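Local coordinates for protein polyketide synthase PksL (Bacillus subtilis, PDB 5E1V) that probably acts as a dehydratase domain of a trans-AT polyketide synthase split module, removing water from beta-hydroxyacyl intermediates during bacillaene biosynthesis, at residues I18-V23 against V151-M156; A117-T122 against S224-L229; L218-F223 against A264-F269; M234-R239 against T252-N257. All coordinates share one frame; numbering follows the deposited sequence.

Contact 1 of 4, residues I18-V23 against V151-M156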
loop_
_atom_site.group_PDB
_atom_site.type_symbol
_atom_site.label_atom_id
_atom_site.label_comp_id
_atom_site.label_asym_id
_atom_site.label_seq_id
_atom_site.Cartn_x
_atom_site.Cartn_y
_atom_site.Cartn_z
ATOM N N ILE A 18 -11.544 -0.885 -5.000
ATOM C CA ILE A 18 -11.949 0.224 -5.798
ATOM C C ILE A 18 -13.310 0.728 -5.323
ATOM O O ILE A 18 -13.533 1.877 -5.232
ATOM C CB ILE A 18 -11.951 -0.149 -7.291
ATOM C CG1 ILE A 18 -10.531 -0.537 -7.772
ATOM C CG2 ILE A 18 -12.433 0.949 -8.155
ATOM C CD1 ILE A 18 -10.449 -0.953 -9.202
ATOM N N TYR A 19 -14.251 -0.164 -5.105
ATOM C CA TYR A 19 -15.544 0.288 -4.725
ATOM C C TYR A 19 -15.524 1.051 -3.437
ATOM O O TYR A 19 -16.272 2.060 -3.303
ATOM C CB TYR A 19 -16.467 -0.909 -4.654
ATOM C CG TYR A 19 -17.886 -0.562 -4.402
ATOM C CD1 TYR A 19 -18.772 -0.431 -5.438
ATOM C CD2 TYR A 19 -18.380 -0.447 -3.094
ATOM C CE1 TYR A 19 -20.119 -0.117 -5.208
ATOM C CE2 TYR A 19 -19.736 -0.147 -2.845
ATOM C CZ TYR A 19 -20.607 0.022 -3.899
ATOM O OH TYR A 19 -22.008 0.303 -3.667
ATOM N N HIS A 20 -14.661 0.660 -2.510
ATOM C CA HIS A 20 -14.652 1.194 -1.131
ATOM C C HIS A 20 -13.516 2.210 -0.881
ATOM O O HIS A 20 -13.174 2.527 0.271
ATOM C CB HIS A 20 -14.579 0.047 -0.117
ATOM C CG HIS A 20 -15.843 -0.755 -0.046
ATOM N ND1 HIS A 20 -17.035 -0.201 0.395
ATOM C CD2 HIS A 20 -16.168 -1.987 -0.522
ATOM C CE1 HIS A 20 -18.010 -1.097 0.302
ATOM N NE2 HIS A 20 -17.513 -2.193 -0.232
ATOM N N HIS A 21 -12.997 2.766 -1.963
ATOM C CA HIS A 21 -11.936 3.730 -1.825
ATOM C C HIS A 21 -12.163 4.846 -2.780
ATOM O O HIS A 21 -11.966 4.695 -3.976
ATOM C CB HIS A 21 -10.567 3.060 -2.090
ATOM C CG HIS A 21 -9.402 3.959 -1.831
ATOM N ND1 HIS A 21 -8.688 4.540 -2.840
ATOM C CD2 HIS A 21 -8.819 4.372 -0.673
ATOM C CE1 HIS A 21 -7.677 5.235 -2.328
ATOM N NE2 HIS A 21 -7.749 5.164 -1.013
ATOM N N VAL A 22 -12.604 5.994 -2.232
ATOM C CA VAL A 22 -13.096 7.123 -3.047
ATOM C C VAL A 22 -12.257 8.325 -2.730
ATOM O O VAL A 22 -12.141 8.709 -1.575
ATOM C CB VAL A 22 -14.581 7.458 -2.747
ATOM C CG1 VAL A 22 -15.074 8.614 -3.623
ATOM C CG2 VAL A 22 -15.484 6.256 -2.988
ATOM N N VAL A 23 -11.746 8.961 -3.763
ATOM C CA VAL A 23 -10.844 10.112 -3.652
ATOM C C VAL A 23 -11.340 11.304 -4.507
ATOM O O VAL A 23 -11.388 11.239 -5.746
ATOM C CB VAL A 23 -9.428 9.743 -4.165
ATOM C CG1 VAL A 23 -8.469 10.937 -4.187
ATOM C CG2 VAL A 23 -8.833 8.557 -3.382
ATOM N N VAL A 151 -12.310 8.855 1.254
ATOM C CA VAL A 151 -13.352 8.078 1.917
ATOM C C VAL A 151 -13.140 6.556 1.740
ATOM O O VAL A 151 -13.480 5.992 0.695
ATOM C CB VAL A 151 -14.734 8.474 1.340
ATOM C CG1 VAL A 151 -15.869 7.670 1.980
ATOM C CG2 VAL A 151 -14.920 9.985 1.369
ATOM N N HIS A 152 -12.623 5.921 2.781
ATOM C CA HIS A 152 -12.546 4.487 2.888
ATOM C C HIS A 152 -13.863 3.997 3.528
ATOM O O HIS A 152 -14.395 4.635 4.443
ATOM C CB HIS A 152 -11.405 4.027 3.780
ATOM C CG HIS A 152 -10.071 4.593 3.458
ATOM N ND1 HIS A 152 -9.731 5.894 3.724
ATOM C CD2 HIS A 152 -8.959 3.999 2.969
ATOM C CE1 HIS A 152 -8.455 6.080 3.407
ATOM N NE2 HIS A 152 -7.973 4.947 2.929
ATOM N N SER A 153 -14.386 2.901 3.045
ATOM C CA SER A 153 -15.573 2.318 3.638
ATOM C C SER A 153 -15.337 0.852 3.668
ATOM O O SER A 153 -14.506 0.326 2.903
ATOM C CB SER A 153 -16.794 2.665 2.770
ATOM O OG SER A 153 -16.580 2.199 1.447
ATOM N N GLU A 154 -16.013 0.211 4.608
ATOM C CA GLU A 154 -16.151 -1.208 4.699
ATOM C C GLU A 154 -14.818 -2.029 4.548
ATOM O O GLU A 154 -13.920 -1.921 5.375
ATOM C CB GLU A 154 -17.265 -1.609 3.721
ATOM C CG GLU A 154 -18.443 -2.359 4.306
ATOM C CD GLU A 154 -18.554 -3.749 3.741
ATOM O OE1 GLU A 154 -19.456 -3.978 2.908
ATOM O OE2 GLU A 154 -17.690 -4.592 4.087
ATOM N N TYR A 155 -14.757 -2.890 3.554
ATOM C CA TYR A 155 -13.566 -3.709 3.218
ATOM C C TYR A 155 -12.223 -2.973 3.310
ATOM O O TYR A 155 -11.200 -3.571 3.763
ATOM C CB TYR A 155 -13.725 -4.208 1.798
ATOM C CG TYR A 155 -13.102 -5.503 1.436
ATOM C CD1 TYR A 155 -13.863 -6.665 1.450
ATOM C CD2 TYR A 155 -11.747 -5.595 1.036
ATOM C CE1 TYR A 155 -13.356 -7.854 1.023
ATOM C CE2 TYR A 155 -11.226 -6.796 0.615
ATOM C CZ TYR A 155 -11.994 -7.898 0.620
ATOM O OH TYR A 155 -11.487 -9.088 0.270
ATOM N N MET A 156 -12.217 -1.697 2.942
ATOM C CA MET A 156 -10.993 -0.835 2.867
ATOM C C MET A 156 -10.590 -0.138 4.198
ATOM O O MET A 156 -9.554 0.567 4.263
ATOM C CB MET A 156 -11.163 0.228 1.764
ATOM C CG MET A 156 -10.875 -0.256 0.345
ATOM S SD MET A 156 -9.174 0.149 -0.206
ATOM C CE MET A 156 -8.089 -0.189 1.130
HETATM O O HOH W 1 -5.728 5.781 0.618
#

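Contact 2 of 4, residues A117-T122 against S224-L229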
loop_
_atom_site.group_PDB
_atom_site.type_symbol
_atom_site.label_atom_id
_atom_site.label_comp_id
_atom_site.label_asym_id
_atom_site.label_seq_id
_atom_site.Cartn_x
_atom_site.Cartn_y
_atom_site.Cartn_z
ATOM N N ALA A 117 15.126 -11.863 2.008
ATOM C CA ALA A 117 14.685 -10.819 2.900
ATOM C C ALA A 117 14.684 -11.381 4.290
ATOM O O ALA A 117 13.931 -12.312 4.592
ATOM C CB ALA A 117 13.284 -10.344 2.513
ATOM N N ILE A 118 15.540 -10.837 5.143
ATOM C CA ILE A 118 15.609 -11.243 6.565
ATOM C C ILE A 118 15.734 -9.990 7.452
ATOM O O ILE A 118 16.359 -9.013 7.074
ATOM C CB ILE A 118 16.807 -12.195 6.873
ATOM C CG1 ILE A 118 16.947 -13.284 5.801
ATOM C CG2 ILE A 118 16.678 -12.784 8.285
ATOM C CD1 ILE A 118 18.171 -14.195 5.909
ATOM N N PHE A 119 15.075 -10.015 8.604
ATOM C CA PHE A 119 15.016 -8.928 9.544
ATOM C C PHE A 119 15.289 -9.512 10.920
ATOM O O PHE A 119 14.812 -10.603 11.225
ATOM C CB PHE A 119 13.600 -8.347 9.574
ATOM C CG PHE A 119 13.186 -7.696 8.292
ATOM C CD1 PHE A 119 13.645 -6.459 7.959
ATOM C CD2 PHE A 119 12.344 -8.368 7.395
ATOM C CE1 PHE A 119 13.280 -5.873 6.753
ATOM C CE2 PHE A 119 11.921 -7.749 6.222
ATOM C CZ PHE A 119 12.401 -6.522 5.904
ATOM N N GLU A 120 16.036 -8.784 11.723
ATOM C CA GLU A 120 16.386 -9.179 13.097
ATOM C C GLU A 120 15.662 -8.388 14.168
ATOM O O GLU A 120 15.501 -8.857 15.311
ATOM C CB GLU A 120 17.878 -8.980 13.309
ATOM C CG GLU A 120 18.717 -9.874 12.452
ATOM C CD GLU A 120 20.196 -9.524 12.458
ATOM O OE1 GLU A 120 20.620 -8.487 13.038
ATOM O OE2 GLU A 120 20.932 -10.321 11.852
ATOM N N GLU A 121 15.224 -7.182 13.821
ATOM C CA GLU A 121 14.553 -6.296 14.769
ATOM C C GLU A 121 13.356 -6.985 15.456
ATOM O O GLU A 121 12.503 -7.620 14.784
ATOM C CB GLU A 121 14.057 -5.059 14.004
ATOM C CG GLU A 121 14.528 -3.696 14.488
ATOM C CD GLU A 121 13.659 -3.111 15.565
ATOM O OE1 GLU A 121 12.921 -3.879 16.203
ATOM O OE2 GLU A 121 13.714 -1.883 15.781
ATOM N N THR A 122 13.251 -6.872 16.794
ATOM C CA THR A 122 11.990 -7.259 17.483
ATOM C C THR A 122 11.530 -6.141 18.418
ATOM O O THR A 122 12.296 -5.231 18.738
ATOM C CB THR A 122 12.058 -8.609 18.255
ATOM O OG1 THR A 122 13.029 -8.529 19.294
ATOM C CG2 THR A 122 12.407 -9.779 17.351
ATOM N N SER A 224 10.396 -5.069 0.984
ATOM C CA SER A 224 11.044 -6.320 1.294
ATOM C C SER A 224 10.207 -6.957 2.386
ATOM O O SER A 224 9.817 -6.234 3.302
ATOM C CB SER A 224 12.456 -6.024 1.866
ATOM O OG SER A 224 13.024 -7.295 2.014
ATOM N N ALA A 225 10.037 -8.257 2.340
ATOM C CA ALA A 225 9.193 -9.005 3.269
ATOM C C ALA A 225 9.687 -10.472 3.429
ATOM O O ALA A 225 10.032 -11.146 2.445
ATOM C CB ALA A 225 7.740 -8.988 2.779
ATOM N N SER A 226 9.819 -10.873 4.687
ATOM C CA SER A 226 10.158 -12.250 5.098
ATOM C C SER A 226 8.888 -13.083 5.380
ATOM O O SER A 226 8.967 -14.267 5.563
ATOM C CB SER A 226 11.058 -12.226 6.371
ATOM O OG SER A 226 10.404 -11.664 7.521
ATOM N N ALA A 227 7.714 -12.456 5.460
ATOM C CA ALA A 227 6.467 -13.186 5.720
ATOM C C ALA A 227 5.280 -12.344 5.188
ATOM O O ALA A 227 5.366 -11.144 4.932
ATOM C CB ALA A 227 6.285 -13.501 7.200
ATOM N N LEU A 228 4.199 -13.031 4.921
ATOM C CA LEU A 228 2.992 -12.384 4.430
ATOM C C LEU A 228 2.341 -11.496 5.464
ATOM O O LEU A 228 2.449 -11.722 6.697
ATOM C CB LEU A 228 2.016 -13.492 4.033
ATOM C CG LEU A 228 2.424 -14.509 2.978
ATOM C CD1 LEU A 228 1.172 -15.247 2.402
ATOM C CD2 LEU A 228 3.172 -13.905 1.775
ATOM N N LEU A 229 1.598 -10.486 5.012
ATOM C CA LEU A 229 0.772 -9.697 5.887
ATOM C C LEU A 229 -0.668 -9.821 5.458
ATOM O O LEU A 229 -1.062 -9.195 4.513
ATOM C CB LEU A 229 1.183 -8.223 5.830
ATOM C CG LEU A 229 2.622 -8.027 6.227
ATOM C CD1 LEU A 229 3.118 -6.640 5.743
ATOM C CD2 LEU A 229 2.723 -8.115 7.703
#

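Contact 3 of 4, residues L218-F223 against A264-F269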
loop_
_atom_site.group_PDB
_atom_site.type_symbol
_atom_site.label_atom_id
_atom_site.label_comp_id
_atom_site.label_asym_id
_atom_site.label_seq_id
_atom_site.Cartn_x
_atom_site.Cartn_y
_atom_site.Cartn_z
ATOM N N LEU A 218 3.138 8.155 -4.984
ATOM C CA LEU A 218 3.974 8.515 -6.112
ATOM C C LEU A 218 5.098 7.483 -6.326
ATOM O O LEU A 218 5.318 7.082 -7.422
ATOM C CB LEU A 218 4.625 9.863 -5.869
ATOM C CG LEU A 218 5.626 10.250 -7.003
ATOM C CD1 LEU A 218 4.958 10.493 -8.357
ATOM C CD2 LEU A 218 6.563 11.423 -6.653
ATOM N N PHE A 219 5.807 7.151 -5.282
ATOM C CA PHE A 219 7.047 6.348 -5.330
ATOM C C PHE A 219 7.363 5.551 -4.055
ATOM O O PHE A 219 7.263 6.081 -2.935
ATOM C CB PHE A 219 8.245 7.293 -5.635
ATOM C CG PHE A 219 9.582 6.608 -5.808
ATOM C CD1 PHE A 219 10.000 6.140 -7.030
ATOM C CD2 PHE A 219 10.495 6.618 -4.769
ATOM C CE1 PHE A 219 11.267 5.566 -7.186
ATOM C CE2 PHE A 219 11.751 6.059 -4.910
ATOM C CZ PHE A 219 12.138 5.485 -6.101
ATOM N N TYR A 220 7.854 4.294 -4.252
ATOM C CA TYR A 220 8.333 3.420 -3.220
ATOM C C TYR A 220 9.762 3.138 -3.560
ATOM O O TYR A 220 10.002 2.600 -4.605
ATOM C CB TYR A 220 7.592 2.012 -3.108
ATOM C CG TYR A 220 6.089 2.044 -3.163
ATOM C CD1 TYR A 220 5.421 3.187 -2.776
ATOM C CD2 TYR A 220 5.310 0.928 -3.650
ATOM C CE1 TYR A 220 4.049 3.309 -2.867
ATOM C CE2 TYR A 220 3.911 1.074 -3.775
ATOM C CZ TYR A 220 3.300 2.259 -3.367
ATOM O OH TYR A 220 1.934 2.574 -3.405
ATOM N N GLU A 221 10.704 3.402 -2.654
ATOM C CA GLU A 221 12.108 3.066 -2.894
ATOM C C GLU A 221 12.307 1.529 -2.916
ATOM O O GLU A 221 12.879 0.909 -3.854
ATOM C CB GLU A 221 13.011 3.713 -1.823
ATOM C CG GLU A 221 14.454 3.311 -2.048
ATOM C CD GLU A 221 15.425 4.134 -1.246
ATOM O OE1 GLU A 221 15.259 5.363 -1.183
ATOM O OE2 GLU A 221 16.343 3.522 -0.671
ATOM N N SER A 222 11.747 0.897 -1.894
ATOM C CA SER A 222 11.806 -0.563 -1.757
ATOM C C SER A 222 10.750 -1.140 -0.833
ATOM O O SER A 222 10.243 -0.489 0.089
ATOM C CB SER A 222 13.159 -1.045 -1.192
ATOM O OG SER A 222 13.454 -0.413 -0.036
ATOM N N PHE A 223 10.489 -2.396 -1.107
ATOM C CA PHE A 223 9.679 -3.231 -0.290
ATOM C C PHE A 223 10.341 -4.556 -0.224
ATOM O O PHE A 223 10.727 -5.134 -1.230
ATOM C CB PHE A 223 8.231 -3.413 -0.844
ATOM C CG PHE A 223 7.383 -4.176 0.080
ATOM C CD1 PHE A 223 6.844 -3.572 1.162
ATOM C CD2 PHE A 223 7.163 -5.467 -0.105
ATOM C CE1 PHE A 223 6.002 -4.257 2.045
ATOM C CE2 PHE A 223 6.341 -6.189 0.732
ATOM C CZ PHE A 223 5.781 -5.580 1.828
ATOM N N ALA A 264 8.517 -6.953 7.455
ATOM C CA ALA A 264 8.555 -6.234 6.234
ATOM C C ALA A 264 8.933 -4.771 6.413
ATOM O O ALA A 264 8.841 -4.163 7.462
ATOM C CB ALA A 264 7.226 -6.382 5.432
ATOM N N GLU A 265 9.327 -4.162 5.325
ATOM C CA GLU A 265 9.531 -2.728 5.351
ATOM C C GLU A 265 9.295 -2.108 4.008
ATOM O O GLU A 265 9.839 -2.570 3.012
ATOM C CB GLU A 265 10.963 -2.384 5.779
ATOM C CG GLU A 265 11.239 -0.877 5.877
ATOM C CD GLU A 265 12.619 -0.609 6.487
ATOM O OE1 GLU A 265 12.721 -0.513 7.717
ATOM O OE2 GLU A 265 13.595 -0.567 5.754
ATOM N N LEU A 266 8.517 -1.023 4.006
ATOM C CA LEU A 266 8.390 -0.150 2.815
ATOM C C LEU A 266 9.235 1.057 3.013
ATOM O O LEU A 266 8.848 1.958 3.787
ATOM C CB LEU A 266 6.931 0.302 2.573
ATOM C CG LEU A 266 6.570 0.939 1.253
ATOM C CD1 LEU A 266 6.748 0.061 0.054
ATOM C CD2 LEU A 266 5.159 1.381 1.262
ATOM N N LYS A 267 10.367 1.106 2.335
ATOM C CA LYS A 267 11.292 2.266 2.559
ATOM C C LYS A 267 11.028 3.465 1.660
ATOM O O LYS A 267 10.873 3.338 0.449
ATOM C CB LYS A 267 12.726 1.738 2.444
ATOM C CG LYS A 267 13.868 2.724 2.715
ATOM C CD LYS A 267 15.172 1.904 2.877
ATOM C CE LYS A 267 16.421 2.796 2.997
ATOM N NZ LYS A 267 16.150 3.961 3.883
ATOM N N ASN A 268 10.976 4.677 2.249
ATOM C CA ASN A 268 10.705 5.939 1.510
ATOM C C ASN A 268 9.474 5.872 0.613
ATOM O O ASN A 268 9.518 6.082 -0.565
ATOM C CB ASN A 268 11.944 6.418 0.793
ATOM C CG ASN A 268 12.865 7.167 1.755
ATOM O OD1 ASN A 268 12.416 8.098 2.422
ATOM N ND2 ASN A 268 14.101 6.739 1.868
ATOM N N PHE A 269 8.384 5.518 1.256
ATOM C CA PHE A 269 7.047 5.701 0.680
ATOM C C PHE A 269 6.820 7.217 0.523
ATOM O O PHE A 269 6.625 7.948 1.517
ATOM C CB PHE A 269 6.012 5.040 1.547
ATOM C CG PHE A 269 4.596 5.368 1.196
ATOM C CD1 PHE A 269 4.249 5.705 -0.063
ATOM C CD2 PHE A 269 3.607 5.326 2.159
ATOM C CE1 PHE A 269 2.944 6.020 -0.385
ATOM C CE2 PHE A 269 2.310 5.685 1.856
ATOM C CZ PHE A 269 1.979 6.027 0.559
HETATM O O HOH W 2 12.430 -2.283 1.992
#

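Contact 4 of 4, residues M234-R239 against T252-N257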
loop_
_atom_site.group_PDB
_atom_site.type_symbol
_atom_site.label_atom_id
_atom_site.label_comp_id
_atom_site.label_asym_id
_atom_site.label_seq_id
_atom_site.Cartn_x
_atom_site.Cartn_y
_atom_site.Cartn_z
ATOM N N MET A 234 1.479 -4.975 13.129
ATOM C CA MET A 234 1.856 -3.846 13.901
ATOM C C MET A 234 2.814 -3.006 13.065
ATOM O O MET A 234 3.897 -3.446 12.736
ATOM C CB MET A 234 2.503 -4.308 15.214
ATOM C CG MET A 234 1.559 -5.132 16.114
ATOM S SD MET A 234 0.539 -3.986 17.072
ATOM C CE MET A 234 -0.542 -5.119 17.949
ATOM N N THR A 235 2.399 -1.809 12.712
ATOM C CA THR A 235 3.258 -0.921 11.904
ATOM C C THR A 235 3.888 0.236 12.685
ATOM O O THR A 235 3.188 1.115 13.246
ATOM C CB THR A 235 2.513 -0.299 10.727
ATOM O OG1 THR A 235 1.901 -1.343 9.981
ATOM C CG2 THR A 235 3.471 0.544 9.872
ATOM N N ARG A 236 5.207 0.334 12.588
ATOM C CA ARG A 236 5.882 1.419 13.268
ATOM C C ARG A 236 6.366 2.398 12.254
ATOM O O ARG A 236 6.884 2.016 11.197
ATOM C CB ARG A 236 7.081 0.910 14.063
ATOM C CG ARG A 236 7.820 2.072 14.747
ATOM C CD ARG A 236 9.021 1.599 15.501
ATOM N NE ARG A 236 10.059 1.064 14.639
ATOM C CZ ARG A 236 11.016 0.260 15.094
ATOM N NH1 ARG A 236 11.074 -0.023 16.395
ATOM N NH2 ARG A 236 11.938 -0.221 14.291
ATOM N N ILE A 237 6.162 3.667 12.561
ATOM C CA ILE A 237 6.667 4.716 11.765
ATOM C C ILE A 237 7.463 5.600 12.724
ATOM O O ILE A 237 6.895 6.114 13.704
ATOM C CB ILE A 237 5.531 5.517 11.114
ATOM C CG1 ILE A 237 4.649 4.553 10.280
ATOM C CG2 ILE A 237 6.122 6.627 10.254
ATOM C CD1 ILE A 237 3.209 4.902 10.205
ATOM N N LYS A 238 8.743 5.765 12.422
ATOM C CA LYS A 238 9.627 6.610 13.218
ATOM C C LYS A 238 9.618 8.029 12.719
ATOM O O LYS A 238 9.704 8.320 11.488
ATOM C CB LYS A 238 11.059 6.053 13.194
ATOM C CG LYS A 238 11.270 4.657 13.766
ATOM C CD LYS A 238 12.783 4.440 13.957
ATOM C CE LYS A 238 13.212 2.985 13.976
ATOM N NZ LYS A 238 13.155 2.328 12.622
ATOM N N ARG A 239 9.552 8.989 13.659
ATOM C CA ARG A 239 9.527 10.400 13.233
ATOM C C ARG A 239 10.755 10.727 12.392
ATOM O O ARG A 239 10.692 11.548 11.463
ATOM C CB ARG A 239 9.437 11.364 14.466
ATOM C CG ARG A 239 9.081 12.809 14.118
ATOM C CD ARG A 239 9.066 13.672 15.368
ATOM N NE ARG A 239 8.210 13.131 16.408
ATOM C CZ ARG A 239 6.876 13.156 16.409
ATOM N NH1 ARG A 239 6.186 13.689 15.400
ATOM N NH2 ARG A 239 6.214 12.604 17.425
ATOM N N THR A 252 8.729 5.917 6.145
ATOM C CA THR A 252 9.245 4.564 6.031
ATOM C C THR A 252 8.339 3.747 6.956
ATOM O O THR A 252 8.170 4.066 8.128
ATOM C CB THR A 252 10.768 4.408 6.333
ATOM O OG1 THR A 252 11.561 4.801 5.205
ATOM C CG2 THR A 252 11.077 2.902 6.555
ATOM N N LEU A 253 7.707 2.701 6.394
ATOM C CA LEU A 253 6.753 1.872 7.124
ATOM C C LEU A 253 7.401 0.555 7.530
ATOM O O LEU A 253 7.909 -0.161 6.684
ATOM C CB LEU A 253 5.470 1.586 6.239
ATOM C CG LEU A 253 4.619 2.742 5.701
ATOM C CD1 LEU A 253 3.418 2.276 4.814
ATOM C CD2 LEU A 253 4.199 3.733 6.805
ATOM N N GLU A 254 7.374 0.205 8.827
ATOM C CA GLU A 254 8.037 -1.021 9.276
ATOM C C GLU A 254 6.970 -1.970 9.765
ATOM O O GLU A 254 6.235 -1.609 10.641
ATOM C CB GLU A 254 9.054 -0.705 10.390
ATOM C CG GLU A 254 10.118 0.248 9.912
ATOM C CD GLU A 254 11.072 0.593 11.024
ATOM O OE1 GLU A 254 11.981 -0.251 11.305
ATOM O OE2 GLU A 254 10.834 1.670 11.627
ATOM N N PHE A 255 6.879 -3.158 9.199
ATOM C CA PHE A 255 5.848 -4.092 9.559
ATOM C C PHE A 255 6.300 -5.192 10.509
ATOM O O PHE A 255 7.255 -5.893 10.263
ATOM C CB PHE A 255 5.153 -4.643 8.337
ATOM C CG PHE A 255 4.646 -3.574 7.415
ATOM C CD1 PHE A 255 5.488 -3.051 6.412
ATOM C CD2 PHE A 255 3.364 -3.126 7.485
ATOM C CE1 PHE A 255 5.030 -2.092 5.532
ATOM C CE2 PHE A 255 2.929 -2.134 6.631
ATOM C CZ PHE A 255 3.736 -1.643 5.644
ATOM N N PHE A 256 5.517 -5.369 11.578
ATOM C CA PHE A 256 5.739 -6.427 12.548
ATOM C C PHE A 256 4.545 -7.361 12.759
ATOM O O PHE A 256 3.387 -6.909 12.777
ATOM C CB PHE A 256 6.058 -5.763 13.905
ATOM C CG PHE A 256 7.291 -4.937 13.896
ATOM C CD1 PHE A 256 7.255 -3.631 13.497
ATOM C CD2 PHE A 256 8.490 -5.465 14.312
ATOM C CE1 PHE A 256 8.380 -2.869 13.462
ATOM C CE2 PHE A 256 9.628 -4.703 14.312
ATOM C CZ PHE A 256 9.569 -3.391 13.887
ATOM N N ASN A 257 4.821 -8.653 12.973
ATOM C CA ASN A 257 3.744 -9.595 13.298
ATOM C C ASN A 257 3.238 -9.413 14.752
ATOM O O ASN A 257 3.782 -8.640 15.538
ATOM C CB ASN A 257 4.071 -11.055 12.894
ATOM C CG ASN A 257 5.232 -11.661 13.683
ATOM O OD1 ASN A 257 5.600 -11.137 14.742
ATOM N ND2 ASN A 257 5.879 -12.693 13.113
HETATM O O HOH W 3 9.890 4.000 10.387
#

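Contact 1 of 4, residues I18-V23 against V151-M156
The imidazole of His20 is packed on both faces. Tyr19 CD2 sits over the centre of one face, and Glu154 CB rests on the other, near the rim, 3.5 Å from His20 CE1. At the edge and in the ring plane, Ser153 OG meets His20 ND1 at 2.7 Å. This bond and the one from Ser153 N to His20 O (3.1 Å) tie the residue just past helix 16-19 to one serine. The next ring, His21, turns its edge toward the face of His152 in an offset edge-to-face pair, with planes at 69°. Met156 crosses obliquely, its SD 3.7 Å from His21 CB. On the other side of the short antiparallel pairing, Val22 and Val151 meet, their backbones joined by Val151 N to Val22 O (2.8 Å) and its return bond. His21 begins the HxxxGxxxxP sequence that ends at Pro30, the dehydratase signature, so it is probably the catalytic histidine. Water 1 lies 2.7 Å from His21 NE2 and makes a weaker bond to His152 NE2, which also has a weak bond to Asp194. Because His21 ND1 is bonded to the carbonyl of Val28, the neutral ring would carry its proton there, leaving NE2 able to act as a base.

Contact 2 of 4, residues A117-T122 against S224-L229
Ser224 O is gripped by one donor, the backbone N of Glu265 in strand 262-273; Phe119 CZ lies beside it at 3.7 Å. The phenyl ring comes in edge-on: CZ and CE2 run along the backbone of Ser224 and Ala225, and CD2 approaches Ser226 OG in the ring plane at 3.8 Å. With CG anti to the carbonyl carbon (chi1 -66°), Phe119 is turned inward from its irregular chain onto the end of strand 215-225. In the double-hotdog architecture of polyketide synthase dehydratases, residues 117-122 probably belong to the connection that leads from the first hotdog to the second. Two residues earlier, Ala117 CB presses close to Ser224 OG (3.1 Å) and also reaches Ala225 O at 3.4 Å. Ser224 OG gets there by standing anti to its own backbone N. Ala117 O in turn lies 3.4 Å from Ser226 CB, while Ser226 OG takes the crowded position between backbone N and carbonyl carbon and makes a weak hydrogen bond to Val263 O.

Contact 3 of 4, residues L218-F223 against A264-F269
Tyr220 leaves the strand with CG anti to the carbonyl carbon, and its CB already touches Leu266 CD1 at 3.8 Å. This methyl is 3.8 Å from Tyr220 CG too, and Leu266 CD2 lies over that same face of the ring. Along one edge of the ring, Tyr220 CD1 and then CE1 run past Phe269; CE1 comes to 3.7 Å from Phe269 CD1. The two rings point the same way but meet obliquely, their planes 80° apart. At the tip, Tyr220 OH is hydrogen-bonded to Gly31 O. Phe223, on the same side of the strand, crosses Leu266 at about a right angle, its CD1 3.8 Å from Leu266 CD1, and its far end reaches Ala264 CB. Ile35 of helix 34-44 packs against Tyr220, Phe223 and Leu266. The other side is polar: Glu221 and Lys267 run side by side, with Glu221 OE2 and Lys267 NZ 4.6 Å apart, too far for a salt bridge. Ser222 OG lies against Lys267 CB and is linked through water 2 to Glu265 O. Between the strands, Lys267 N gives Ser222 O a good bond of 2.8 Å, whereas the bonds from Glu221 N and Ser222 N to Lys267 O are weak. Glu221 and Ser222 thus both face Lys267, a classic beta bulge where strand 215-225 turns a corner, and the apolar side lies against a long helix, as in a hotdog fold.

Contact 4 of 4, residues M234-R239 against T252-N257
Arg236 and Glu254 lie side by side and point the same way, with guanidinium and carboxylate planes 52° apart. Arg236 grips side-on: NE bonds Glu254 OE2 at 3.2 Å and NH2 bonds OE1 at 3.0 Å, both nearly in the guanidinium plane but above that of the carboxylate. A bend at chi3 (66°) turns the guanidinium toward its partner. Lys238 crosses Glu254 at about a right angle, bringing NZ to 2.6 Å from OE2. Its CE lies over one guanidinium face, and Phe256 CZ lies over the opposite face, near the rim. Water 3 also donates to OE2, and Lys262 forms a salt bridge with OE1, so this buried carboxylate is probably held ionised; Arg236 NH2 has a second acid partner in Glu121. On the face of Thr235 and Phe255, Ile237 and Leu253 run side by side, CG1 to CD2 at 3.6 Å, and Thr235 OG1, bonded to Ser196, sits beside Phe255. Backbone bonds run both ways between Met234 and Phe256 and between Arg236 and Glu254, the straightest being Met234 N to Phe256 O (2.7 Å, 172°). This is an antiparallel beta hairpin whose apolar side packs on helix 190-203, the central helix of what is probably the second hotdog.

How the contacts relate
Contacts 3 and 4 lie in neighbouring antiparallel strands, and in contact 2 a loop rests on the end of one of them. Contact 4 is nested inside the loop closed by contact 3; Ala264 O probably accepts from Phe255 N (2.8 Å) and Leu266 N probably donates to Leu253 O (2.9 Å). Contact 2 follows contact 3 on strand 215-225, its Phe119 CE2 packing on Ala264 CA at 3.7 Å. Contact 1, with the probable catalytic histidine, stands apart, its centre about 22 Å from that of contact 3. Helix 190-203 links this probable active site to the sheet of contact 4: it packs there and carries Asp194, probably the histidine's acidic partner, as in other polyketide synthase dehydratases.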